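Ricin B lectin (Clostridium thermocellum, PDB 3VSF) acts as an exo-beta-1,3-galactanase, probably hydrolysing galactan chains from an end, with a family 43 catalytic domain joined to a family 13 carbohydrate-binding module. Local coordinates at residues Gly61-His66 with Leu304-Arg309; Tyr245-Thr250 with Ile331-Leu336; Thr335-Tyr340 with Ser417-Asp422. All coordinates share one frame; numbering follows the deposited sequence.

Interaction 1: Gly61-His66 with Leu304-Arg309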
loop_
_atom_site.group_PDB
_atom_site.type_symbol
_atom_site.label_atom_id
_atom_site.label_comp_id
_atom_site.label_asym_id
_atom_site.label_seq_id
_atom_site.Cartn_x
_atom_site.Cartn_y
_atom_site.Cartn_z
ATOM N N GLY A 61 -6.398 -10.729 -3.166
ATOM C CA GLY A 61 -6.349 -11.538 -1.964
ATOM C C GLY A 61 -6.352 -10.776 -0.654
ATOM O O GLY A 61 -6.591 -9.569 -0.614
ATOM N N GLY A 62 -6.091 -11.505 0.426
ATOM C CA GLY A 62 -6.014 -10.937 1.758
ATOM C C GLY A 62 -5.102 -11.791 2.615
ATOM O O GLY A 62 -4.490 -12.736 2.117
ATOM N N MET A 63 -5.009 -11.473 3.901
ATOM C CA MET A 63 -4.118 -12.213 4.789
ATOM C C MET A 63 -4.630 -12.294 6.223
ATOM O O MET A 63 -5.304 -11.386 6.711
ATOM C CB MET A 63 -2.714 -11.604 4.762
ATOM C CG MET A 63 -1.701 -12.329 5.632
ATOM S SD MET A 63 -0.015 -11.791 5.304
ATOM C CE MET A 63 0.129 -12.206 3.568
ATOM N N LEU A 64 -4.301 -13.394 6.892
ATOM C CA LEU A 64 -4.703 -13.607 8.276
ATOM C C LEU A 64 -3.538 -14.148 9.097
ATOM O O LEU A 64 -2.808 -15.032 8.648
ATOM C CB LEU A 64 -5.882 -14.581 8.342
ATOM C CG LEU A 64 -6.456 -14.862 9.733
ATOM C CD1 LEU A 64 -7.054 -13.599 10.332
ATOM C CD2 LEU A 64 -7.494 -15.968 9.665
ATOM N N LYS A 65 -3.367 -13.610 10.299
ATOM C CA LYS A 65 -2.317 -14.066 11.199
ATOM C C LYS A 65 -2.902 -14.935 12.305
ATOM O O LYS A 65 -3.574 -14.438 13.209
ATOM C CB LYS A 65 -1.573 -12.874 11.803
ATOM C CG LYS A 65 -0.585 -13.236 12.903
ATOM C CD LYS A 65 0.462 -14.229 12.418
ATOM C CE LYS A 65 1.603 -14.361 13.417
ATOM N NZ LYS A 65 1.121 -14.724 14.777
ATOM N N HIS A 66 -2.649 -16.237 12.226
ATOM C CA HIS A 66 -3.138 -17.166 13.235
ATOM C C HIS A 66 -2.036 -18.125 13.669
ATOM O O HIS A 66 -1.411 -18.787 12.840
ATOM C CB HIS A 66 -4.346 -17.946 12.710
ATOM C CG HIS A 66 -5.070 -18.720 13.767
ATOM N ND1 HIS A 66 -4.869 -20.068 13.972
ATOM C CD2 HIS A 66 -5.992 -18.333 14.680
ATOM C CE1 HIS A 66 -5.638 -20.478 14.966
ATOM N NE2 HIS A 66 -6.329 -19.446 15.413
ATOM N N LEU A 304 1.227 -3.669 6.971
ATOM C CA LEU A 304 1.575 -4.010 5.596
ATOM C C LEU A 304 0.433 -3.719 4.627
ATOM O O LEU A 304 -0.718 -4.068 4.880
ATOM C CB LEU A 304 1.974 -5.483 5.494
ATOM C CG LEU A 304 2.173 -6.032 4.079
ATOM C CD1 LEU A 304 3.259 -5.259 3.345
ATOM C CD2 LEU A 304 2.502 -7.516 4.116
ATOM N N TYR A 305 0.768 -3.076 3.514
ATOM C CA TYR A 305 -0.203 -2.782 2.469
ATOM C C TYR A 305 -0.071 -3.768 1.316
ATOM O O TYR A 305 1.033 -4.030 0.833
ATOM C CB TYR A 305 -0.019 -1.352 1.953
ATOM C CG TYR A 305 -0.627 -1.109 0.590
ATOM C CD1 TYR A 305 -1.921 -0.622 0.462
ATOM C CD2 TYR A 305 0.093 -1.366 -0.569
ATOM C CE1 TYR A 305 -2.480 -0.397 -0.783
ATOM C CE2 TYR A 305 -0.458 -1.147 -1.817
ATOM C CZ TYR A 305 -1.745 -0.663 -1.919
ATOM O OH TYR A 305 -2.294 -0.443 -3.159
ATOM N N MET A 306 -1.201 -4.312 0.876
ATOM C CA MET A 306 -1.218 -5.219 -0.264
ATOM C C MET A 306 -2.015 -4.616 -1.406
ATOM O O MET A 306 -3.078 -4.033 -1.194
ATOM C CB MET A 306 -1.825 -6.564 0.126
ATOM C CG MET A 306 -1.128 -7.238 1.281
ATOM S SD MET A 306 -1.907 -8.798 1.717
ATOM C CE MET A 306 -1.007 -9.178 3.211
ATOM N N GLY A 307 -1.500 -4.763 -2.620
ATOM C CA GLY A 307 -2.172 -4.239 -3.790
ATOM C C GLY A 307 -2.072 -5.176 -4.975
ATOM O O GLY A 307 -1.356 -6.177 -4.932
ATOM N N ASP A 308 -2.799 -4.850 -6.036
ATOM C CA ASP A 308 -2.758 -5.639 -7.258
ATOM C C ASP A 308 -2.461 -4.759 -8.463
ATOM O O ASP A 308 -3.148 -3.767 -8.707
ATOM C CB ASP A 308 -4.078 -6.386 -7.470
ATOM C CG ASP A 308 -4.216 -7.599 -6.568
ATOM O OD1 ASP A 308 -3.654 -8.660 -6.912
ATOM O OD2 ASP A 308 -4.888 -7.492 -5.521
ATOM N N ARG A 309 -1.424 -5.121 -9.210
ATOM C CA ARG A 309 -1.143 -4.467 -10.477
ATOM C C ARG A 309 -1.828 -5.257 -11.583
ATOM O O ARG A 309 -1.204 -6.076 -12.258
ATOM C CB ARG A 309 0.364 -4.376 -10.723
ATOM C CG ARG A 309 0.740 -3.678 -12.020
ATOM C CD ARG A 309 2.209 -3.299 -12.035
ATOM N NE ARG A 309 2.524 -2.326 -10.994
ATOM C CZ ARG A 309 3.734 -1.817 -10.786
ATOM N NH1 ARG A 309 4.752 -2.189 -11.549
ATOM N NH2 ARG A 309 3.924 -0.937 -9.813
#

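Interaction 2: Tyr245-Thr250 with Ile331-Leu336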
loop_
_atom_site.group_PDB
_atom_site.type_symbol
_atom_site.label_atom_id
_atom_site.label_comp_id
_atom_site.label_asym_id
_atom_site.label_seq_id
_atom_site.Cartn_x
_atom_site.Cartn_y
_atom_site.Cartn_z
ATOM N N TYR A 245 -8.633 4.191 16.739
ATOM C CA TYR A 245 -8.921 4.868 15.482
ATOM C C TYR A 245 -9.140 3.865 14.355
ATOM O O TYR A 245 -8.285 3.022 14.087
ATOM C CB TYR A 245 -7.780 5.818 15.109
ATOM C CG TYR A 245 -7.836 7.162 15.801
ATOM C CD1 TYR A 245 -8.527 8.224 15.235
ATOM C CD2 TYR A 245 -7.193 7.371 17.014
ATOM C CE1 TYR A 245 -8.582 9.456 15.859
ATOM C CE2 TYR A 245 -7.242 8.599 17.647
ATOM C CZ TYR A 245 -7.937 9.638 17.064
ATOM O OH TYR A 245 -7.990 10.863 17.688
ATOM N N TYR A 246 -10.292 3.961 13.699
ATOM C CA TYR A 246 -10.583 3.123 12.545
ATOM C C TYR A 246 -10.126 3.825 11.273
ATOM O O TYR A 246 -10.273 5.040 11.138
ATOM C CB TYR A 246 -12.077 2.804 12.466
ATOM C CG TYR A 246 -12.620 2.071 13.674
ATOM C CD1 TYR A 246 -13.320 2.749 14.665
ATOM C CD2 TYR A 246 -12.434 0.704 13.823
ATOM C CE1 TYR A 246 -13.819 2.084 15.769
ATOM C CE2 TYR A 246 -12.929 0.030 14.924
ATOM C CZ TYR A 246 -13.621 0.725 15.894
ATOM O OH TYR A 246 -14.116 0.059 16.993
ATOM N N TYR A 247 -9.567 3.060 10.341
ATOM C CA TYR A 247 -9.071 3.624 9.092
ATOM C C TYR A 247 -9.629 2.874 7.888
ATOM O O TYR A 247 -9.604 1.645 7.845
ATOM C CB TYR A 247 -7.542 3.604 9.066
ATOM C CG TYR A 247 -6.907 4.326 10.233
ATOM C CD1 TYR A 247 -6.613 5.681 10.161
ATOM C CD2 TYR A 247 -6.605 3.652 11.408
ATOM C CE1 TYR A 247 -6.034 6.343 11.226
ATOM C CE2 TYR A 247 -6.025 4.305 12.478
ATOM C CZ TYR A 247 -5.743 5.650 12.382
ATOM O OH TYR A 247 -5.165 6.303 13.447
ATOM N N LEU A 248 -10.132 3.623 6.912
ATOM C CA LEU A 248 -10.728 3.026 5.725
ATOM C C LEU A 248 -9.991 3.440 4.455
ATOM O O LEU A 248 -10.207 4.530 3.927
ATOM C CB LEU A 248 -12.209 3.401 5.624
ATOM C CG LEU A 248 -13.001 2.763 4.479
ATOM C CD1 LEU A 248 -12.892 1.248 4.534
ATOM C CD2 LEU A 248 -14.455 3.202 4.524
ATOM N N ILE A 249 -9.118 2.561 3.974
ATOM C CA ILE A 249 -8.394 2.800 2.731
ATOM C C ILE A 249 -9.227 2.341 1.540
ATOM O O ILE A 249 -9.599 1.173 1.444
ATOM C CB ILE A 249 -7.037 2.068 2.710
ATOM C CG1 ILE A 249 -6.029 2.773 3.622
ATOM C CG2 ILE A 249 -6.493 2.002 1.294
ATOM C CD1 ILE A 249 -6.351 2.681 5.099
ATOM N N THR A 250 -9.520 3.267 0.633
ATOM C CA THR A 250 -10.342 2.959 -0.529
ATOM C C THR A 250 -9.636 3.325 -1.827
ATOM O O THR A 250 -8.573 3.942 -1.814
ATOM C CB THR A 250 -11.688 3.705 -0.476
ATOM O OG1 THR A 250 -11.452 5.118 -0.485
ATOM C CG2 THR A 250 -12.454 3.332 0.785
ATOM N N ILE A 331 2.313 8.771 10.436
ATOM C CA ILE A 331 2.926 9.993 10.945
ATOM C C ILE A 331 2.210 10.421 12.218
ATOM O O ILE A 331 2.840 10.733 13.229
ATOM C CB ILE A 331 2.847 11.146 9.923
ATOM C CG1 ILE A 331 3.977 11.040 8.900
ATOM C CG2 ILE A 331 2.925 12.488 10.631
ATOM C CD1 ILE A 331 3.912 9.809 8.037
ATOM N N SER A 332 0.883 10.426 12.154
ATOM C CA SER A 332 0.049 10.771 13.296
ATOM C C SER A 332 -1.213 9.917 13.269
ATOM O O SER A 332 -1.443 9.172 12.317
ATOM C CB SER A 332 -0.319 12.255 13.255
ATOM O OG SER A 332 -1.153 12.606 14.347
ATOM N N ASP A 333 -2.026 10.023 14.314
ATOM C CA ASP A 333 -3.286 9.293 14.366
ATOM C C ASP A 333 -4.199 9.702 13.216
ATOM O O ASP A 333 -5.080 8.945 12.812
ATOM C CB ASP A 333 -3.993 9.522 15.704
ATOM C CG ASP A 333 -3.249 8.903 16.871
ATOM O OD1 ASP A 333 -2.469 7.955 16.646
ATOM O OD2 ASP A 333 -3.449 9.364 18.015
ATOM N N THR A 334 -3.978 10.902 12.688
ATOM C CA THR A 334 -4.813 11.430 11.616
ATOM C C THR A 334 -4.050 11.556 10.300
ATOM O O THR A 334 -4.637 11.858 9.261
ATOM C CB THR A 334 -5.397 12.806 11.984
ATOM O OG1 THR A 334 -4.332 13.750 12.156
ATOM C CG2 THR A 334 -6.203 12.715 13.271
ATOM N N THR A 335 -2.743 11.324 10.347
ATOM C CA THR A 335 -1.906 11.464 9.158
ATOM C C THR A 335 -1.236 10.148 8.777
ATOM O O THR A 335 -0.429 9.609 9.534
ATOM C CB THR A 335 -0.827 12.545 9.354
ATOM O OG1 THR A 335 -1.450 13.787 9.706
ATOM C CG2 THR A 335 -0.024 12.730 8.076
ATOM N N LEU A 336 -1.575 9.639 7.597
ATOM C CA LEU A 336 -1.014 8.380 7.115
ATOM C C LEU A 336 -0.119 8.591 5.899
ATOM O O LEU A 336 -0.289 9.549 5.147
ATOM C CB LEU A 336 -2.126 7.380 6.781
ATOM C CG LEU A 336 -2.772 6.624 7.947
ATOM C CD1 LEU A 336 -3.406 7.576 8.947
ATOM C CD2 LEU A 336 -3.801 5.629 7.427
#

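Interaction 3: Thr335-Tyr340 with Ser417-Asp422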
loop_
_atom_site.group_PDB
_atom_site.type_symbol
_atom_site.label_atom_id
_atom_site.label_comp_id
_atom_site.label_asym_id
_atom_site.label_seq_id
_atom_site.Cartn_x
_atom_site.Cartn_y
_atom_site.Cartn_z
ATOM N N THR A 335 -2.743 11.324 10.347
ATOM C CA THR A 335 -1.906 11.464 9.158
ATOM C C THR A 335 -1.236 10.148 8.777
ATOM O O THR A 335 -0.429 9.609 9.534
ATOM C CB THR A 335 -0.827 12.545 9.354
ATOM O OG1 THR A 335 -1.450 13.787 9.706
ATOM C CG2 THR A 335 -0.024 12.730 8.076
ATOM N N LEU A 336 -1.575 9.639 7.597
ATOM C CA LEU A 336 -1.014 8.380 7.115
ATOM C C LEU A 336 -0.119 8.591 5.899
ATOM O O LEU A 336 -0.289 9.549 5.147
ATOM C CB LEU A 336 -2.126 7.380 6.781
ATOM C CG LEU A 336 -2.772 6.624 7.947
ATOM C CD1 LEU A 336 -3.406 7.576 8.947
ATOM C CD2 LEU A 336 -3.801 5.629 7.427
ATOM N N GLU A 337 0.833 7.682 5.715
ATOM C CA GLU A 337 1.789 7.765 4.619
ATOM C C GLU A 337 1.951 6.411 3.940
ATOM O O GLU A 337 2.055 5.382 4.608
ATOM C CB GLU A 337 3.144 8.252 5.137
ATOM C CG GLU A 337 4.327 7.876 4.259
ATOM C CD GLU A 337 5.663 8.170 4.922
ATOM O OE1 GLU A 337 6.664 7.506 4.573
ATOM O OE2 GLU A 337 5.716 9.068 5.788
ATOM N N LEU A 338 1.973 6.416 2.612
ATOM C CA LEU A 338 2.156 5.188 1.848
ATOM C C LEU A 338 3.229 5.389 0.783
ATOM O O LEU A 338 2.927 5.768 -0.347
ATOM C CB LEU A 338 0.832 4.749 1.215
ATOM C CG LEU A 338 0.728 3.315 0.687
ATOM C CD1 LEU A 338 1.284 3.194 -0.723
ATOM C CD2 LEU A 338 1.412 2.336 1.632
ATOM N N PRO A 339 4.493 5.140 1.151
ATOM C CA PRO A 339 5.641 5.344 0.262
ATOM C C PRO A 339 5.824 4.185 -0.707
ATOM O O PRO A 339 5.402 3.069 -0.411
ATOM C CB PRO A 339 6.816 5.390 1.237
ATOM C CG PRO A 339 6.396 4.483 2.342
ATOM C CD PRO A 339 4.906 4.665 2.483
ATOM N N TYR A 340 6.446 4.451 -1.850
ATOM C CA TYR A 340 6.745 3.397 -2.811
ATOM C C TYR A 340 8.230 3.062 -2.836
ATOM O O TYR A 340 9.063 3.903 -3.174
ATOM C CB TYR A 340 6.285 3.783 -4.217
ATOM C CG TYR A 340 6.736 2.803 -5.279
ATOM C CD1 TYR A 340 6.031 1.628 -5.513
ATOM C CD2 TYR A 340 7.869 3.048 -6.042
ATOM C CE1 TYR A 340 6.442 0.727 -6.479
ATOM C CE2 TYR A 340 8.288 2.153 -7.011
ATOM C CZ TYR A 340 7.570 0.995 -7.225
ATOM O OH TYR A 340 7.983 0.103 -8.187
ATOM N N SER A 417 16.374 9.458 8.568
ATOM C CA SER A 417 14.993 9.266 8.144
ATOM C C SER A 417 14.972 8.746 6.713
ATOM O O SER A 417 15.637 9.298 5.839
ATOM C CB SER A 417 14.208 10.577 8.241
ATOM O OG SER A 417 14.759 11.562 7.385
ATOM N N GLY A 418 14.207 7.686 6.476
ATOM C CA GLY A 418 14.172 7.046 5.173
ATOM C C GLY A 418 13.557 7.893 4.074
ATOM O O GLY A 418 13.252 7.390 2.991
ATOM N N ARG A 419 13.381 9.182 4.347
ATOM C CA ARG A 419 12.768 10.090 3.389
ATOM C C ARG A 419 13.759 10.504 2.305
ATOM O O ARG A 419 14.969 10.495 2.522
ATOM C CB ARG A 419 12.208 11.316 4.108
ATOM C CG ARG A 419 11.362 10.956 5.317
ATOM C CD ARG A 419 10.638 12.160 5.889
ATOM N NE ARG A 419 9.873 11.800 7.078
ATOM C CZ ARG A 419 8.682 11.210 7.050
ATOM N NH1 ARG A 419 8.116 10.913 5.888
ATOM N NH2 ARG A 419 8.059 10.916 8.183
ATOM N N ALA A 420 13.236 10.864 1.137
ATOM C CA ALA A 420 14.076 11.200 -0.008
ATOM C C ALA A 420 14.154 12.703 -0.249
ATOM O O ALA A 420 13.243 13.449 0.113
ATOM C CB ALA A 420 13.573 10.490 -1.256
ATOM N N LEU A 421 15.250 13.139 -0.862
ATOM C CA LEU A 421 15.417 14.538 -1.230
ATOM C C LEU A 421 14.361 14.896 -2.266
ATOM O O LEU A 421 14.306 14.298 -3.340
ATOM C CB LEU A 421 16.818 14.785 -1.789
ATOM C CG LEU A 421 17.242 16.244 -1.969
ATOM C CD1 LEU A 421 17.222 16.979 -0.638
ATOM C CD2 LEU A 421 18.619 16.321 -2.603
ATOM N N ASP A 422 13.523 15.872 -1.938
ATOM C CA ASP A 422 12.361 16.182 -2.759
ATOM C C ASP A 422 12.235 17.674 -3.048
ATOM O O ASP A 422 12.447 18.504 -2.166
ATOM C CB ASP A 422 11.093 15.678 -2.064
ATOM C CG ASP A 422 9.838 15.948 -2.868
ATOM O OD1 ASP A 422 9.286 17.063 -2.759
ATOM O OD2 ASP A 422 9.399 15.040 -3.603
#

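Interaction 1: Gly61-His66 with Leu304-Arg309
With CG anti to the backbone N (chi1 -179°), the Met63 side chain leaves its backbone on the side of strand 304-309, and a bend at chi3 (-60°) sets where its methyl lies. Met306 answers with an extended chain that crosses that of Met63 at about a right angle. Met306 CE lies alongside the bent chain, 3.3 Å from both Met63 CB and Met63 CE. The backbones keep well apart: the segment axes approach to 8.1 Å, nearly antiparallel at 159°, and Gly62 CA is 7.7 Å from Met306 CA. This is how neighbouring blades meet in the five-bladed beta-propeller of the family 43 fold: side chains mesh, while backbone hydrogen bonds stay within each sheet. Here the first strand of the first blade faces the second strand of the last. Long, flexible methionines suit such a seam, buried among Trp72, Trp97, Ile293 and Trp325. Side-chain links also cross it. Gly61 and Gly62 bring bare backbone there, and Gly61 O accepts a hydrogen bond from Thr290 OG1, on the last blade. Asp308 OD2 is 4.3 Å from Gly61 N and makes a weak hydrogen bond to Gly60 N.

Interaction 2: Tyr245-Thr250 with Ile331-Leu336
Tyr245, just before the second strand of the fourth propeller blade, and Tyr247 on it meet a tight turn between the third and fourth strands of the fifth. Asp333 and Thr334 occupy the bend of that turn, and a classic beta bulge, with Ile331 and Ser332 both facing Thr335, leads into it. The polar link is a single hydrogen bond from Tyr247 OH to Asp333 O, 2.7 Å long. The hydroxyl lies in the carbonyl plane, on a lone pair, with a C=O...O angle of 123°, and the carbonyl oxygen in turn sits at the edge of the ring. Tyrosine suits this place because its ring spans the distance between blades while its hydroxyl satisfies a turn carbonyl. The CH-pi contact belongs to Tyr245: Asp333 CB lies over one ring face, 4.1 Å from the centroid of the Tyr245 ring and offset toward the rim. The carboxylate plane is tilted 30° from the ring. Apolar packing lies deeper, where the ring of Tyr247 also meets Phe330 edge-to-face. There both methyls of Leu336 pack against the CD1-CE1 side of the ring, Leu336 CD1 standing 3.7 Å from Tyr247 CE1 and Leu336 CD2 3.9 Å from Tyr247 CD1.

Interaction 3: Thr335-Tyr340 with Ser417-Asp422
Glu337 and Arg419 form a salt bridge between two domains: the short outermost strand of the last propeller blade carries the glutamate, and the beta-trefoil of the carbohydrate-binding module the arginine. Arg419 stands just ahead of strand 420-423, which holds Asp422, a galactose-binding residue, although no galactose is bound to this chain in the model. The side chain of Glu337 is about 8 Å from that of Asn440, another galactose-binding residue. Long chains suit a bridge between domains: Glu337 runs out extended, Arg419 is extended from CG to NE, and their charged groups meet beyond both backbones. A single bond joins them, from Arg419 NH1 to Glu337 OE2, 3.0 Å long and fairly straight at 163°. OE2 lies at the guanidinium edge, close to its plane. Arg419 NH1, by contrast, meets OE2 on the syn side but 33° out of the carboxylate plane, and the two flat groups are turned 58° against each other. The pair is therefore not a two-pronged bridge: Arg419 NH2 remains 3.8 Å from Glu337 OE2. Arg419 NE donates instead to Val381 O within the trefoil, which, with the NH1 bond, would limit rotation of the guanidinium; Glu337 OE1 has a weak bond with Asn329 ND2. Although burial by itself would disfavour a charge on Glu337, the arginine beside it would be expected to favour the ionised form.

Overall arrangement
From the N terminus, strand 61-66 opens interaction 1, which closes 238 residues later on strand 301-309 and so brings the first and last propeller blades together around the ring. Interaction 2 opens inside that loop at 245-250 and closes beyond it at 331-336, so the two cross; it joins the fourth blade to the fifth. Interaction 3 begins where interaction 2 ends, sharing Thr335 and Leu336, and reaches forward to the trefoil at 417-422. The last blade thus takes part in all three contacts. Interactions 1 and 3 also touch within its sheet, where Tyr305 CB packs 4.0 Å from Leu338 CD2, although their centres are about 21 Å apart.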